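Local coordinates for protein neutral ceramidase (Pseudomonas aeruginosa, PDB 2ZWS) that hydrolyses the N-acyl bond of ceramides to release sphingosine and a fatty acid, and also runs the reverse synthesis, using a bound zinc ion, at residues 186-189 with 193-196; 205-210 with 249-254; 312-317 with 471-476; 323-328 with 365-370; 425-430 with 481-486. All blocks are in the same frame, centred on the assembly; numbering follows the deposited sequence. Where two conformers were deposited one is given.

Followed from the N terminus, the contacts show how one chain combines local and long-range closures. Interaction 1 closes a tight hairpin between strands 181-189 and 194-200, and interaction 2 then spans 38 residues to bring the loop after a zinc ligand against the strand of the probable nucleophile. Both are complete before interaction 3 opens. That contact closes the longest loop, from 312-317 to helix 471-488, and interaction 4, strand 326-327 with helix 365-370, is nested inside it. Interaction 5 crosses interaction 3: its segment 425-430 lies within that loop, while 481-486 lies beyond it on the same helix; the centres of interactions 3 and 5 are about 17 Å apart.

Interaction 1. Residues 186-189 with 193-196; sequences SFVD and ELAG
Asp189 and Glu193 lie side by side and point the same way, yet their carboxylate planes stand 87° apart. Asp189 OD2 and Glu193 OE2 are 4.5 Å from each other, and a water donates to both, which probably softens the meeting of two like charges; Lys234 packs against both side chains as well. With CG between the backbone N and the carbonyl carbon (chi1 69°), Asp189 OD1 comes over Glu193 N, which it receives at 2.8 Å from above the carboxylate plane. It takes a further N-H from Asn191, so one oxygen ties down the turn. The turn belongs to a beta hairpin of strands 181-189 and 194-200, interrupted by a classic bulge in which Ala195 and Gly196 both face Phe187. Phe187 O takes Ala195 N at 2.8 Å and, weakly, Gly196 N at 3.5 Å. The Phe187 ring turns an edge to Gly196 O, which lies in its plane 3.6 Å from CD1, and packs with Phe7 and Phe45. On the opposite face of the hairpin, Leu194 CD1 presses on Ser186 CB at 3.4 Å, a tight carbon contact, and lies 4.3 Å from Val188 CG2.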
# COMPACT_ATOMS: atom_id res chain seq x y z
N SER A 186 16.29 11.08 2.53
CA SER A 186 16.39 11.74 1.24
C SER A 186 17.59 11.26 0.47
O SER A 186 18.63 10.91 1.05
CB SER A 186 16.37 13.26 1.40
OG SER A 186 17.33 13.67 2.35
N PHE A 187 17.40 11.23 -0.85
CA PHE A 187 18.39 10.74 -1.78
C PHE A 187 18.89 11.91 -2.61
O PHE A 187 18.14 12.46 -3.44
CB PHE A 187 17.79 9.66 -2.66
CG PHE A 187 17.34 8.45 -1.91
CD1 PHE A 187 16.13 8.45 -1.21
CD2 PHE A 187 18.15 7.32 -1.85
CE1 PHE A 187 15.71 7.32 -0.49
CE2 PHE A 187 17.73 6.17 -1.15
CZ PHE A 187 16.52 6.18 -0.45
N VAL A 188 20.14 12.28 -2.38
CA VAL A 188 20.70 13.51 -2.98
C VAL A 188 21.74 13.09 -4.02
O VAL A 188 22.66 12.32 -3.72
CB VAL A 188 21.29 14.44 -1.89
CG1 VAL A 188 22.06 15.63 -2.49
CG2 VAL A 188 20.19 14.93 -0.93
N ASP A 189 21.59 13.57 -5.25
CA ASP A 189 22.47 13.16 -6.34
C ASP A 189 23.81 13.93 -6.34
O ASP A 189 24.05 14.82 -5.52
CB ASP A 189 21.74 13.24 -7.68
CG ASP A 189 21.43 14.66 -8.12
OD1 ASP A 189 22.04 15.64 -7.59
OD2 ASP A 189 20.59 14.80 -9.04
N GLU A 193 21.21 17.71 -5.90
CA GLU A 193 19.83 17.97 -6.04
C GLU A 193 19.09 16.77 -5.47
O GLU A 193 19.57 15.65 -5.54
CB GLU A 193 19.52 18.11 -7.51
CG GLU A 193 18.09 18.51 -7.77
CD GLU A 193 17.85 18.98 -9.18
OE1 GLU A 193 16.74 19.52 -9.41
OE2 GLU A 193 18.76 18.84 -10.04
N LEU A 194 17.94 17.03 -4.86
CA LEU A 194 17.10 15.97 -4.34
C LEU A 194 16.51 15.12 -5.47
O LEU A 194 15.73 15.61 -6.29
CB LEU A 194 15.99 16.56 -3.47
CG LEU A 194 15.18 15.53 -2.68
CD1 LEU A 194 15.99 14.79 -1.62
CD2 LEU A 194 13.95 16.16 -2.03
N ALA A 195 16.86 13.84 -5.48
CA ALA A 195 16.41 12.91 -6.52
C ALA A 195 15.19 12.06 -6.12
O ALA A 195 14.46 11.56 -6.97
CB ALA A 195 17.55 12.00 -6.92
N GLY A 196 15.00 11.87 -4.81
CA GLY A 196 13.85 11.10 -4.35
C GLY A 196 13.87 11.11 -2.83
O GLY A 196 14.83 11.63 -2.21
O HOH W 1 20.52 16.75 -10.80

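Interaction 2. Residues 205-210 with 249-254; sequences STSMTN and LSPNLN. With GOL (glycerol), chain M.
Ser207 and Pro251 mark the closest approach of the two backbones, their CA atoms 6.8 Å apart, where an irregular loop passes strand 249-251 without pairing with it. This is the active-site region of the amidohydrolase: the loop follows zinc ligand His204, and the strand, which pairs with strand 157-159, carries Ser250, probably the nucleophile. Leu249 O also accepts a hydrogen bond from His204 ND1, linking strand to metal site. Direct contact falls on the Pro251 ring. Thr206 crosses it at about a right angle, and its OG1, set between the backbone N and the carbonyl carbon (chi1 50°), rests 3.3 Å from Pro251 CD. Ser207 OG lies 3.8 Å from Pro251 CG, while OG is hydrogen-bonded to Asn219 ND2. Beside these contacts a glycerol, probably from the crystallisation liquor, joins the segments: its O1 donates to Thr206 O at 2.7 Å, and its O3 donates to Pro251 O over the same length. A water completes the junction, hydrogen-bonded to Thr206 OG1 at 3.1 Å and to Ser250 OG at 3.0 Å.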
# COMPACT_ATOMS: atom_id res chain seq x y z
N SER A 205 -4.65 5.05 5.54
CA SER A 205 -4.92 5.59 4.22
C SER A 205 -6.36 5.25 3.81
O SER A 205 -6.63 4.46 2.87
CB SER A 205 -3.89 5.06 3.21
OG SER A 205 -2.63 5.64 3.51
N THR A 206 -7.29 5.89 4.52
CA THR A 206 -8.71 5.55 4.45
C THR A 206 -9.53 6.81 4.18
O THR A 206 -10.71 6.87 4.51
CB THR A 206 -9.20 4.95 5.79
OG1 THR A 206 -8.78 5.82 6.86
CG2 THR A 206 -8.62 3.57 6.03
N SER A 207 -8.91 7.84 3.61
CA SER A 207 -9.67 9.04 3.27
C SER A 207 -10.77 8.76 2.24
O SER A 207 -11.82 9.39 2.28
CB SER A 207 -8.74 10.14 2.75
OG SER A 207 -7.84 10.54 3.78
N MET A 208 -10.51 7.85 1.29
CA MET A 208 -11.54 7.37 0.37
C MET A 208 -12.27 6.25 1.11
O MET A 208 -11.64 5.27 1.55
CB MET A 208 -10.92 6.83 -0.91
CG MET A 208 -10.14 7.85 -1.76
SD MET A 208 -11.09 9.30 -2.27
CE MET A 208 -12.41 8.54 -3.23
N THR A 209 -13.58 6.41 1.28
CA THR A 209 -14.37 5.57 2.15
C THR A 209 -14.87 4.31 1.45
O THR A 209 -14.64 4.11 0.24
CB THR A 209 -15.60 6.31 2.73
OG1 THR A 209 -16.55 6.50 1.66
CG2 THR A 209 -15.20 7.67 3.35
N ASN A 210 -15.57 3.46 2.21
CA ASN A 210 -16.17 2.24 1.65
C ASN A 210 -17.30 2.49 0.65
O ASN A 210 -17.78 1.54 0.05
CB ASN A 210 -16.56 1.21 2.74
CG ASN A 210 -17.72 1.65 3.62
OD1 ASN A 210 -18.06 0.96 4.61
ND2 ASN A 210 -18.34 2.78 3.31
N LEU A 249 -4.55 4.60 14.30
CA LEU A 249 -4.52 5.99 13.83
C LEU A 249 -5.29 6.18 12.51
O LEU A 249 -5.00 5.54 11.50
CB LEU A 249 -3.07 6.46 13.62
CG LEU A 249 -2.21 6.63 14.87
CD1 LEU A 249 -0.76 6.81 14.45
CD2 LEU A 249 -2.66 7.86 15.61
N SER A 250 -6.23 7.12 12.55
CA SER A 250 -7.05 7.51 11.41
C SER A 250 -6.66 8.89 10.90
O SER A 250 -6.07 9.71 11.64
CB SER A 250 -8.51 7.64 11.85
OG SER A 250 -9.04 6.39 12.22
N PRO A 251 -7.06 9.22 9.66
CA PRO A 251 -6.90 10.62 9.24
C PRO A 251 -7.68 11.54 10.20
O PRO A 251 -8.77 11.18 10.71
CB PRO A 251 -7.56 10.66 7.85
CG PRO A 251 -7.49 9.23 7.38
CD PRO A 251 -7.70 8.39 8.62
N ASN A 252 -7.11 12.70 10.45
CA ASN A 252 -7.84 13.70 11.21
C ASN A 252 -9.04 14.18 10.39
O ASN A 252 -9.03 14.11 9.16
CB ASN A 252 -6.92 14.87 11.48
CG ASN A 252 -7.50 15.87 12.48
OD1 ASN A 252 -8.45 15.57 13.25
ND2 ASN A 252 -6.97 17.08 12.45
N LEU A 253 -10.09 14.66 11.08
CA LEU A 253 -11.17 15.37 10.41
C LEU A 253 -10.66 16.54 9.59
O LEU A 253 -9.71 17.22 9.98
CB LEU A 253 -12.20 15.87 11.43
CG LEU A 253 -12.96 14.81 12.20
CD1 LEU A 253 -13.85 15.54 13.21
CD2 LEU A 253 -13.76 13.87 11.30
N ASN A 254 -11.29 16.77 8.43
CA ASN A 254 -10.91 17.90 7.59
C ASN A 254 -11.83 19.09 7.84
O ASN A 254 -12.95 19.16 7.31
CB ASN A 254 -10.95 17.52 6.12
CG ASN A 254 -10.66 18.69 5.21
OD1 ASN A 254 -10.20 19.76 5.65
ND2 ASN A 254 -10.91 18.49 3.92
C1 GOL M . -11.15 7.77 7.59
O1 GOL M . -12.20 7.72 6.65
C2 GOL M . -11.66 8.39 8.89
O2 GOL M . -11.57 7.43 9.90
C3 GOL M . -10.78 9.58 9.27
O3 GOL M . -11.33 10.34 10.31
O HOH W 2 -9.41 4.81 9.70

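Interaction 3. Residues 312-317 with 471-476; sequences EFTDGQ and TQAAYQ
Phe313 and Ala473 form the tight part of this contact, with the loop laid against the first turns of helix 471-488. The methyl CB of Ala473 points to the loop and comes within 3.2 Å of Phe313 O, while the CB atoms of Phe313 and Ala473 are 4.1 Å apart. With CG anti to the carbonyl carbon (chi1 -57°), the Phe313 ring runs along the helix toward Gln476, one turn after Ala473. There Phe313 CD2 meets Gln476 CG at 4.0 Å; the side chains run obliquely past each other, and the amide beyond is turned 86° from the ring plane. The touching atom of Gln476 is thus its aliphatic CG; its OE1 accepts from Gln472 NE2, in the given conformer of Gln472, at 2.9 Å and in the carbonyl plane. Away from the helix the loop becomes solvent-exposed from Asp315 on and is shaped largely by its own bonds, with Trp470 against Thr314 and Asp315. Thr314 brings only CG2 near Ala473 CB, at 4.3 Å, while its OG1 accepts Gly316 N in an ST turn and donates to Gln317 O. Asp315 OD2 takes Gln317 N in an overlapping Asx turn at 3.2 Å, and Asp315 OD1 makes a salt bridge with Arg319. Gly316 turns with a phi of 123°, where a CB would press on the carbonyl O of Asp315. The division of chemistry implies that van der Waals packing fastens the loop to the helix at Phe313, whereas the polar side chains that follow serve to fix the shape of the turn itself.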
# COMPACT_ATOMS: atom_id res chain seq x y z
N GLU A 312 11.44 -11.43 30.27
CA GLU A 312 11.85 -10.03 30.11
C GLU A 312 10.87 -9.19 29.27
O GLU A 312 10.84 -7.97 29.38
CB GLU A 312 13.28 -9.92 29.57
CG GLU A 312 13.57 -10.83 28.38
CD GLU A 312 15.05 -11.16 28.21
OE1 GLU A 312 15.88 -10.22 28.20
OE2 GLU A 312 15.38 -12.36 28.08
N PHE A 313 10.06 -9.86 28.44
CA PHE A 313 9.13 -9.16 27.53
C PHE A 313 7.66 -9.21 27.95
O PHE A 313 6.82 -8.52 27.38
CB PHE A 313 9.31 -9.70 26.11
CG PHE A 313 10.70 -9.58 25.60
CD1 PHE A 313 11.56 -10.68 25.59
CD2 PHE A 313 11.18 -8.35 25.14
CE1 PHE A 313 12.88 -10.56 25.13
CE2 PHE A 313 12.50 -8.22 24.68
CZ PHE A 313 13.35 -9.33 24.67
N THR A 314 7.36 -10.03 28.95
CA THR A 314 5.98 -10.24 29.37
C THR A 314 5.69 -9.54 30.70
O THR A 314 6.19 -8.45 30.97
CB THR A 314 5.68 -11.73 29.47
OG1 THR A 314 6.47 -12.28 30.53
CG2 THR A 314 6.04 -12.44 28.17
N ASP A 315 4.87 -10.19 31.53
CA ASP A 315 4.58 -9.70 32.89
C ASP A 315 5.66 -10.13 33.87
O ASP A 315 5.70 -9.66 35.02
CB ASP A 315 3.18 -10.17 33.34
CG ASP A 315 2.96 -11.68 33.20
OD1 ASP A 315 1.90 -12.16 33.66
OD2 ASP A 315 3.82 -12.40 32.62
N GLY A 316 6.54 -11.02 33.43
CA GLY A 316 7.62 -11.55 34.27
C GLY A 316 7.57 -13.06 34.36
O GLY A 316 8.42 -13.67 35.03
N GLN A 317 6.57 -13.65 33.72
CA GLN A 317 6.46 -15.09 33.60
C GLN A 317 6.76 -15.49 32.16
O GLN A 317 6.50 -14.69 31.23
CB GLN A 317 5.06 -15.56 33.97
CG GLN A 317 4.73 -15.51 35.48
CD GLN A 317 5.83 -16.12 36.35
OE1 GLN A 317 6.43 -15.43 37.19
NE2 GLN A 317 6.13 -17.40 36.13
N THR A 471 1.17 -11.17 21.88
CA THR A 471 1.60 -10.92 20.49
C THR A 471 2.65 -9.80 20.41
O THR A 471 3.70 -9.95 19.74
CB THR A 471 0.39 -10.63 19.57
OG1 THR A 471 -0.50 -11.75 19.60
CG2 THR A 471 0.84 -10.39 18.13
N GLN A 472 2.38 -8.67 21.08
CA GLN A 472 3.32 -7.56 21.02
C GLN A 472 4.67 -7.94 21.62
O GLN A 472 5.71 -7.59 21.07
CB GLN A 472 2.74 -6.32 21.71
CG GLN A 472 3.53 -5.01 21.50
CD GLN A 472 4.76 -4.87 22.39
OE1 GLN A 472 4.84 -5.48 23.46
NE2 GLN A 472 5.74 -4.05 21.95
N ALA A 473 4.63 -8.62 22.77
CA ALA A 473 5.83 -9.07 23.48
C ALA A 473 6.67 -9.98 22.57
O ALA A 473 7.91 -9.85 22.53
CB ALA A 473 5.43 -9.81 24.76
N ALA A 474 6.00 -10.85 21.82
CA ALA A 474 6.68 -11.75 20.86
C ALA A 474 7.43 -10.94 19.81
O ALA A 474 8.61 -11.21 19.53
CB ALA A 474 5.68 -12.67 20.16
N TYR A 475 6.74 -9.96 19.22
CA TYR A 475 7.42 -9.12 18.21
C TYR A 475 8.59 -8.36 18.82
O TYR A 475 9.63 -8.22 18.20
CB TYR A 475 6.44 -8.16 17.56
CG TYR A 475 5.61 -8.76 16.46
CD1 TYR A 475 6.17 -9.03 15.20
CD2 TYR A 475 4.25 -9.00 16.65
CE1 TYR A 475 5.39 -9.56 14.18
CE2 TYR A 475 3.46 -9.50 15.63
CZ TYR A 475 4.04 -9.78 14.38
OH TYR A 475 3.28 -10.26 13.34
N GLN A 476 8.43 -7.87 20.05
CA GLN A 476 9.51 -7.13 20.66
C GLN A 476 10.73 -8.04 20.86
O GLN A 476 11.86 -7.66 20.53
CB GLN A 476 9.07 -6.51 21.99
CG GLN A 476 10.04 -5.49 22.55
CD GLN A 476 9.38 -4.55 23.54
OE1 GLN A 476 8.29 -4.03 23.28
NE2 GLN A 476 10.05 -4.33 24.67

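Interaction 4. Residues 323-328 with 365-370; sequences TAAIGT and QELVQC
Leu367 is the one residue of helix 365-370 that meets residues 323-328, so the helix docks, through one leucine, on the extended lead-in to strand 326-327. That strand forms a two-stranded antiparallel sheet with 376-378. The CA atoms of Leu367 and Thr323 are 7.2 Å apart, a distance the side chain spans. Its CB points toward the other segment, and with CG anti to the backbone N (chi1 -180°) the chain carries straight on from the helix; CB and CG act as the spacer. At CG the branches part. CD1 reaches Thr323, lying 3.4 Å from its carbonyl O and 3.6 Å from its OG1, and the two side chains cross at about a right angle. Thr323 O has a weak polar partner besides, Gln371 NE2, just beyond the helix. The buried leucine also packs on Ile376 of the partner strand and on Asp379, and Cys370, at the end of the helix, is inferred to be disulfide-bonded to Cys322, next to Thr323. The remaining branch of the leucine, CD2, faces the methyl of Ala325, with Leu367 CD2 and Ala325 CB 4.4 Å apart.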
# COMPACT_ATOMS: atom_id res chain seq x y z
N THR A 323 -2.54 -19.95 19.06
CA THR A 323 -2.87 -20.00 17.64
C THR A 323 -3.89 -18.89 17.36
O THR A 323 -4.51 -18.32 18.27
CB THR A 323 -3.34 -21.39 17.22
OG1 THR A 323 -4.45 -21.78 18.04
CG2 THR A 323 -2.19 -22.43 17.38
N ALA A 324 -4.05 -18.54 16.10
CA ALA A 324 -4.78 -17.33 15.74
C ALA A 324 -6.27 -17.41 16.01
O ALA A 324 -6.92 -18.46 15.78
CB ALA A 324 -4.55 -17.03 14.25
N ALA A 325 -6.83 -16.28 16.44
CA ALA A 325 -8.27 -16.17 16.58
C ALA A 325 -8.67 -14.72 16.48
O ALA A 325 -7.91 -13.83 16.85
CB ALA A 325 -8.76 -16.79 17.93
N ILE A 326 -9.85 -14.47 15.92
CA ILE A 326 -10.44 -13.14 15.88
C ILE A 326 -11.54 -13.02 16.93
O ILE A 326 -12.33 -13.96 17.11
CB ILE A 326 -11.04 -12.85 14.51
CG1 ILE A 326 -9.97 -12.87 13.44
CG2 ILE A 326 -11.75 -11.50 14.46
CD1 ILE A 326 -10.57 -13.15 12.15
N GLY A 327 -11.56 -11.89 17.62
CA GLY A 327 -12.55 -11.64 18.68
C GLY A 327 -13.73 -10.83 18.20
O GLY A 327 -13.72 -10.25 17.10
N THR A 328 -14.76 -10.77 19.05
CA THR A 328 -15.97 -10.00 18.78
C THR A 328 -15.70 -8.52 19.01
O THR A 328 -14.86 -8.16 19.85
CB THR A 328 -17.16 -10.45 19.69
OG1 THR A 328 -16.82 -10.17 21.06
CG2 THR A 328 -17.47 -11.95 19.54
N GLN A 365 -10.52 -25.52 24.64
CA GLN A 365 -10.41 -24.83 25.94
C GLN A 365 -9.08 -24.12 26.12
O GLN A 365 -9.01 -23.04 26.71
CB GLN A 365 -10.64 -25.81 27.10
CG GLN A 365 -10.69 -25.14 28.47
CD GLN A 365 -10.34 -26.07 29.63
OE1 GLN A 365 -10.41 -25.66 30.80
NE2 GLN A 365 -9.97 -27.31 29.32
N GLU A 366 -8.02 -24.75 25.63
CA GLU A 366 -6.67 -24.21 25.76
C GLU A 366 -6.61 -22.87 25.02
O GLU A 366 -6.03 -21.91 25.51
CB GLU A 366 -5.62 -25.19 25.21
CG GLU A 366 -5.83 -26.66 25.66
CD GLU A 366 -6.66 -27.49 24.68
OE1 GLU A 366 -6.08 -28.06 23.72
OE2 GLU A 366 -7.90 -27.60 24.86
N LEU A 367 -7.25 -22.82 23.86
CA LEU A 367 -7.30 -21.59 23.07
C LEU A 367 -8.12 -20.50 23.76
O LEU A 367 -7.67 -19.36 23.87
CB LEU A 367 -7.84 -21.87 21.65
CG LEU A 367 -7.93 -20.63 20.75
CD1 LEU A 367 -6.53 -20.12 20.40
CD2 LEU A 367 -8.71 -20.93 19.50
N VAL A 368 -9.32 -20.85 24.23
CA VAL A 368 -10.17 -19.91 24.96
C VAL A 368 -9.37 -19.30 26.12
O VAL A 368 -9.40 -18.09 26.34
CB VAL A 368 -11.48 -20.59 25.50
CG1 VAL A 368 -12.30 -19.61 26.34
CG2 VAL A 368 -12.33 -21.13 24.34
N GLN A 369 -8.67 -20.16 26.85
CA GLN A 369 -7.93 -19.71 28.01
C GLN A 369 -6.75 -18.82 27.66
O GLN A 369 -6.59 -17.77 28.27
CB GLN A 369 -7.49 -20.87 28.90
CG GLN A 369 -8.66 -21.49 29.67
CD GLN A 369 -9.58 -20.45 30.31
OE1 GLN A 369 -10.76 -20.33 29.94
NE2 GLN A 369 -9.05 -19.68 31.27
N CYS A 370 -5.94 -19.22 26.69
CA CYS A 370 -4.78 -18.35 26.55
C CYS A 370 -5.07 -17.08 25.69
O CYS A 370 -4.32 -16.13 25.86
CB CYS A 370 -3.42 -19.10 26.33
SG CYS A 370 -2.76 -20.17 27.68

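Interaction 5. Residues 425-430 with 481-486; sequences QAASEA and DMAVAL
Helix-helix packing through small residues joins the later part of helix 414-428 to helix 471-488, Ala427 and Ser428 on one side and Ala483 and Val484 on the other. The backbones are nearest at two neighbouring pairs, Ala427 with Val484 and Ser428 with Ala483, each pair of CA atoms 6.2 Å apart, a short spacing helped by the small side chains of Ala427, Ser428 and Ala483. Ala427 supplies the apolar part of the contact: its CB points to the other helix and sits 4.2 Å from Ala483 CB and equally far from Val484 CG2. CG2, the valine branch anti to the carbonyl carbon, is the one that touches the alanine methyl, at the more exposed margin of the contact. Ser428 works differently. Its OG is anti to the carbonyl carbon (chi1 -61°) and rests 3.6 Å from the methyl CB of Ala483, a polar atom against a carbon. The hydroxyl is hydrogen-bonded to Glu404 OE1 and, within its own helix, to Val424 O, and a water donates to it as well, so several partners fix its position. Beneath helix 471-488, Ala483 and Leu486 pack on Met397 of strand 392-400, which sets that helix on the four-stranded mixed sheet, and Arg487 of the same helix reaches back to Ala427 O. The same water that donates to Ser428 OG at 2.7 Å donates its other proton to Ala483 O, also at 2.7 Å.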
# COMPACT_ATOMS: atom_id res chain seq x y z
N GLN A 425 16.41 0.39 19.78
CA GLN A 425 17.40 1.47 19.94
C GLN A 425 18.33 1.19 21.14
O GLN A 425 19.54 1.42 21.05
CB GLN A 425 16.72 2.85 20.04
CG GLN A 425 17.71 4.02 20.26
CD GLN A 425 18.70 4.18 19.13
OE1 GLN A 425 18.36 4.64 18.03
NE2 GLN A 425 19.94 3.81 19.38
N ALA A 426 17.77 0.70 22.24
CA ALA A 426 18.62 0.38 23.41
C ALA A 426 19.63 -0.72 23.07
O ALA A 426 20.81 -0.60 23.42
CB ALA A 426 17.75 -0.00 24.64
N ALA A 427 19.19 -1.75 22.36
CA ALA A 427 20.06 -2.85 21.97
C ALA A 427 21.10 -2.44 20.93
O ALA A 427 22.21 -2.97 20.90
CB ALA A 427 19.24 -4.05 21.48
N SER A 428 20.73 -1.49 20.07
CA SER A 428 21.60 -1.10 18.94
C SER A 428 22.53 0.11 19.15
O SER A 428 23.38 0.38 18.30
CB SER A 428 20.74 -0.85 17.71
OG SER A 428 20.05 -2.04 17.36
N GLU A 429 22.37 0.81 20.27
CA GLU A 429 23.15 2.01 20.54
C GLU A 429 24.66 1.75 20.41
O GLU A 429 25.39 2.52 19.78
CB GLU A 429 22.85 2.47 21.96
CG GLU A 429 22.57 3.95 22.12
CD GLU A 429 23.79 4.84 21.99
OE1 GLU A 429 24.91 4.39 22.33
OE2 GLU A 429 23.61 6.00 21.55
N ALA A 430 25.11 0.64 21.01
CA ALA A 430 26.53 0.27 20.97
C ALA A 430 27.05 -0.02 19.57
O ALA A 430 28.27 0.03 19.33
CB ALA A 430 26.80 -0.92 21.89
N ASP A 481 16.13 -9.56 19.51
CA ASP A 481 17.08 -10.63 19.22
C ASP A 481 17.79 -10.39 17.87
O ASP A 481 19.01 -10.59 17.75
CB ASP A 481 16.41 -12.01 19.30
CG ASP A 481 16.07 -12.44 20.74
OD1 ASP A 481 16.46 -11.72 21.69
OD2 ASP A 481 15.42 -13.50 20.91
N MET A 482 17.04 -9.90 16.88
CA MET A 482 17.62 -9.61 15.56
C MET A 482 18.60 -8.45 15.67
O MET A 482 19.68 -8.50 15.08
CB MET A 482 16.52 -9.30 14.55
CG MET A 482 17.09 -9.03 13.15
SD MET A 482 15.78 -9.11 11.91
CE MET A 482 15.53 -10.89 11.80
N ALA A 483 18.25 -7.42 16.44
CA ALA A 483 19.12 -6.25 16.63
C ALA A 483 20.43 -6.67 17.30
O ALA A 483 21.52 -6.19 16.94
CB ALA A 483 18.41 -5.19 17.50
N VAL A 484 20.34 -7.55 18.30
CA VAL A 484 21.53 -8.06 18.98
C VAL A 484 22.39 -8.86 18.01
O VAL A 484 23.61 -8.67 17.97
CB VAL A 484 21.14 -8.92 20.20
CG1 VAL A 484 22.37 -9.73 20.75
CG2 VAL A 484 20.55 -8.02 21.30
N ALA A 485 21.78 -9.72 17.20
CA ALA A 485 22.54 -10.42 16.15
C ALA A 485 23.31 -9.47 15.21
O ALA A 485 24.48 -9.69 14.91
CB ALA A 485 21.63 -11.37 15.36
N LEU A 486 22.63 -8.42 14.73
CA LEU A 486 23.30 -7.38 13.92
C LEU A 486 24.47 -6.78 14.67
O LEU A 486 25.57 -6.65 14.13
CB LEU A 486 22.31 -6.26 13.56
CG LEU A 486 21.61 -6.46 12.24
CD1 LEU A 486 20.32 -5.64 12.21
CD2 LEU A 486 22.51 -6.12 11.07
O HOH W 3 21.83 -3.61 16.06